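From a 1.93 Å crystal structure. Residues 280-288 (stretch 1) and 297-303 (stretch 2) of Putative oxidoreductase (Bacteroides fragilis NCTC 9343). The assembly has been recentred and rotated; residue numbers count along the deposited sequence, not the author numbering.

Stretch 1 280-288: SEQEWGLLH
Stretch 2, residues 297-303: CRKYPGI

The ammonium group of Lys 299 is the polar centre: NZ donates to Glu 281 O at 2.9 Å and to Trp 284 O at 2.9 Å, and Gln 282 O lies 3.0 Å from the same NZ. Two backbone carbonyls thus accept from the positively charged group, and the side chain reaches them in a bent conformation, chi1 -71° (m), chi2 -47° (m), chi3 -164° (t) and chi4 69° (p).

The turn it meets has helical phi/psi at 281-283 (about -58/-36, -65/-37 and -80/-27). Trp 284 N bonds to Ser 280 O at 3.0 Å, while Ser 280 N donates to Glu 283 OE2 at 3.0 Å; Ser 280 is p, Glu 283 m at chi1. From Trp 284 (-58/153) onward the backbone is extended.

Strands 286-288 and 297-299 run at 158° between their N-to-C directions, with axes 4.6 Å apart at closest approach. Leu 287 and Arg 298 form the hydrogen-bonded pair, CA to CA 5.5 Å: Leu 287 N donates to Arg 298 O at 2.9 Å and Arg 298 N to Leu 287 O at 3.0 Å. The non-hydrogen-bonded pairs on either side are closer, 4.5 Å between the CA atoms of Leu 286 and Lys 299 and 4.3 Å between those of His 288 and Cys 297. Tyr 300 N donates a hydrogen bond to Gly 285 O at 2.9 Å. A water bridges the next polar gap, accepting from Gly 285 N at 2.9 Å and donating to Tyr 300 O at 2.7 Å.

Leu 286, His 288, Cys 297 and Lys 299 share one sheet face. There Cys 297 SG (chi1 t) sits over the His 288 ring, 4.0 Å from SG to the ring centroid, and Leu 286 CD1 approaches the same SG at 4.1 Å; Leu 286 and His 288 are both t at chi1. Leu 287 (t, p) and Arg 298 (chi1 p) point to the other face, where Leu 287 CD2 meets Tyr 300 CD1 at 3.8 Å, Tyr 300 being t.

Beyond the strands, Trp 284 (chi1 -69°, chi2 -21°) points toward the second stretch and lays one indole face against the 300-302 backbone. Pro 301 CA stands 3.5 Å from the centroid of the Trp 284 six-membered ring, 5° off its normal, so its C-H can meet the pi cloud. Pro 301 CB adds an apolar contact with Trp 284 CH2 at 3.8 Å.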

# COMPACT_ATOMS: atom_id res chain seq x y z
N SER C 280 -6.81 -1.51 -24.69
CA SER C 280 -7.74 -2.61 -24.90
C SER C 280 -8.64 -2.79 -23.68
O SER C 280 -8.39 -2.20 -22.62
CB SER C 280 -6.97 -3.91 -25.15
OG SER C 280 -6.22 -4.28 -24.00
N GLU C 281 -9.69 -3.60 -23.84
CA GLU C 281 -10.62 -3.91 -22.75
C GLU C 281 -9.91 -4.54 -21.54
O GLU C 281 -10.26 -4.26 -20.38
CB GLU C 281 -11.78 -4.77 -23.26
CG GLU C 281 -12.42 -5.72 -22.23
CD GLU C 281 -13.94 -5.78 -22.28
OE1 GLU C 281 -14.54 -5.11 -23.15
OE2 GLU C 281 -14.53 -6.50 -21.45
N GLN C 282 -8.90 -5.36 -21.83
CA GLN C 282 -8.06 -6.02 -20.83
C GLN C 282 -7.23 -5.01 -20.02
O GLN C 282 -7.04 -5.19 -18.82
CB GLN C 282 -7.15 -7.01 -21.56
CG GLN C 282 -6.31 -7.93 -20.69
CD GLN C 282 -5.60 -9.01 -21.51
OE1 GLN C 282 -4.37 -9.12 -21.48
NE2 GLN C 282 -6.37 -9.80 -22.27
N GLU C 283 -6.76 -3.96 -20.69
CA GLU C 283 -5.95 -2.92 -20.06
C GLU C 283 -6.80 -1.93 -19.28
O GLU C 283 -6.32 -1.35 -18.31
CB GLU C 283 -5.08 -2.20 -21.09
CG GLU C 283 -3.94 -3.07 -21.61
CD GLU C 283 -3.39 -2.64 -22.97
OE1 GLU C 283 -2.33 -3.18 -23.35
OE2 GLU C 283 -4.01 -1.79 -23.64
N TRP C 284 -8.06 -1.75 -19.68
CA TRP C 284 -8.95 -0.83 -18.96
C TRP C 284 -9.10 -1.21 -17.50
O TRP C 284 -8.97 -2.38 -17.14
CB TRP C 284 -10.35 -0.80 -19.59
CG TRP C 284 -10.45 -0.16 -20.96
CD1 TRP C 284 -9.57 0.71 -21.54
CD2 TRP C 284 -11.52 -0.35 -21.90
NE1 TRP C 284 -10.02 1.06 -22.80
CE2 TRP C 284 -11.21 0.43 -23.04
CE3 TRP C 284 -12.71 -1.09 -21.89
CZ2 TRP C 284 -12.05 0.49 -24.16
CZ3 TRP C 284 -13.54 -1.05 -23.01
CH2 TRP C 284 -13.20 -0.26 -24.13
N GLY C 285 -9.40 -0.22 -16.67
CA GLY C 285 -9.63 -0.46 -15.25
C GLY C 285 -11.00 -1.00 -14.99
O GLY C 285 -11.89 -0.87 -15.82
N LEU C 286 -11.16 -1.63 -13.83
CA LEU C 286 -12.44 -2.15 -13.39
C LEU C 286 -13.20 -1.11 -12.57
O LEU C 286 -12.71 -0.60 -11.56
CB LEU C 286 -12.23 -3.41 -12.53
CG LEU C 286 -13.50 -4.12 -12.05
CD1 LEU C 286 -14.23 -4.76 -13.25
CD2 LEU C 286 -13.16 -5.19 -11.03
N LEU C 287 -14.42 -0.82 -12.99
CA LEU C 287 -15.28 0.08 -12.23
C LEU C 287 -16.35 -0.73 -11.52
O LEU C 287 -17.11 -1.46 -12.15
CB LEU C 287 -15.90 1.13 -13.15
CG LEU C 287 -16.98 2.05 -12.58
CD1 LEU C 287 -16.37 3.08 -11.62
CD2 LEU C 287 -17.74 2.73 -13.72
N HIS C 288 -16.41 -0.60 -10.20
CA HIS C 288 -17.37 -1.34 -9.39
C HIS C 288 -18.07 -0.31 -8.54
O HIS C 288 -17.52 0.15 -7.56
CB HIS C 288 -16.65 -2.37 -8.51
CG HIS C 288 -17.56 -3.30 -7.77
ND1 HIS C 288 -17.09 -4.39 -7.06
CD2 HIS C 288 -18.91 -3.31 -7.61
CE1 HIS C 288 -18.11 -5.02 -6.49
NE2 HIS C 288 -19.22 -4.38 -6.81
N CYS C 297 -20.37 -3.75 -12.34
CA CYS C 297 -18.99 -4.17 -12.18
C CYS C 297 -18.47 -4.55 -13.56
O CYS C 297 -18.74 -5.64 -14.05
CB CYS C 297 -18.88 -5.34 -11.20
SG CYS C 297 -17.20 -5.68 -10.64
N ARG C 298 -17.73 -3.64 -14.17
CA ARG C 298 -17.26 -3.86 -15.52
C ARG C 298 -16.07 -3.03 -15.87
O ARG C 298 -15.78 -2.10 -15.21
CB ARG C 298 -18.37 -3.61 -16.50
CG ARG C 298 -18.71 -2.20 -16.65
CD ARG C 298 -20.15 -2.00 -17.06
NE ARG C 298 -20.34 -0.58 -17.29
CZ ARG C 298 -21.45 0.10 -17.05
NH1 ARG C 298 -21.44 1.37 -17.28
NH2 ARG C 298 -22.53 -0.48 -16.60
N LYS C 299 -15.39 -3.40 -16.93
CA LYS C 299 -14.29 -2.61 -17.45
C LYS C 299 -14.79 -1.24 -17.92
O LYS C 299 -15.87 -1.13 -18.51
CB LYS C 299 -13.55 -3.35 -18.57
CG LYS C 299 -12.73 -4.53 -18.08
CD LYS C 299 -11.88 -4.15 -16.85
CE LYS C 299 -10.80 -5.15 -16.58
NZ LYS C 299 -9.75 -5.09 -17.64
N TYR C 300 -14.03 -0.20 -17.60
CA TYR C 300 -14.45 1.17 -17.89
C TYR C 300 -13.72 1.66 -19.14
O TYR C 300 -12.49 1.79 -19.11
CB TYR C 300 -14.15 2.08 -16.70
CG TYR C 300 -14.62 3.50 -16.91
CD1 TYR C 300 -15.97 3.81 -16.91
CD2 TYR C 300 -13.71 4.53 -17.14
CE1 TYR C 300 -16.40 5.11 -17.13
CE2 TYR C 300 -14.13 5.83 -17.35
CZ TYR C 300 -15.48 6.12 -17.34
OH TYR C 300 -15.90 7.41 -17.54
N PRO C 301 -14.47 1.93 -20.24
CA PRO C 301 -13.85 2.44 -21.47
C PRO C 301 -13.17 3.76 -21.15
O PRO C 301 -13.83 4.73 -20.76
CB PRO C 301 -15.03 2.64 -22.42
CG PRO C 301 -16.12 1.74 -21.89
CD PRO C 301 -15.92 1.75 -20.40
N GLY C 302 -11.85 3.79 -21.28
CA GLY C 302 -11.09 4.90 -20.76
C GLY C 302 -10.87 6.03 -21.75
O GLY C 302 -11.34 5.98 -22.89
N ILE C 303 -10.18 7.05 -21.27
CA ILE C 303 -9.67 8.14 -22.09
C ILE C 303 -8.33 7.72 -22.69
O ILE C 303 -7.48 7.20 -21.99
CB ILE C 303 -9.48 9.41 -21.23
CG1 ILE C 303 -10.79 9.78 -20.51
CG2 ILE C 303 -8.96 10.57 -22.06
CD1 ILE C 303 -11.94 10.07 -21.43
O HOH W 1 -10.22 2.37 -17.73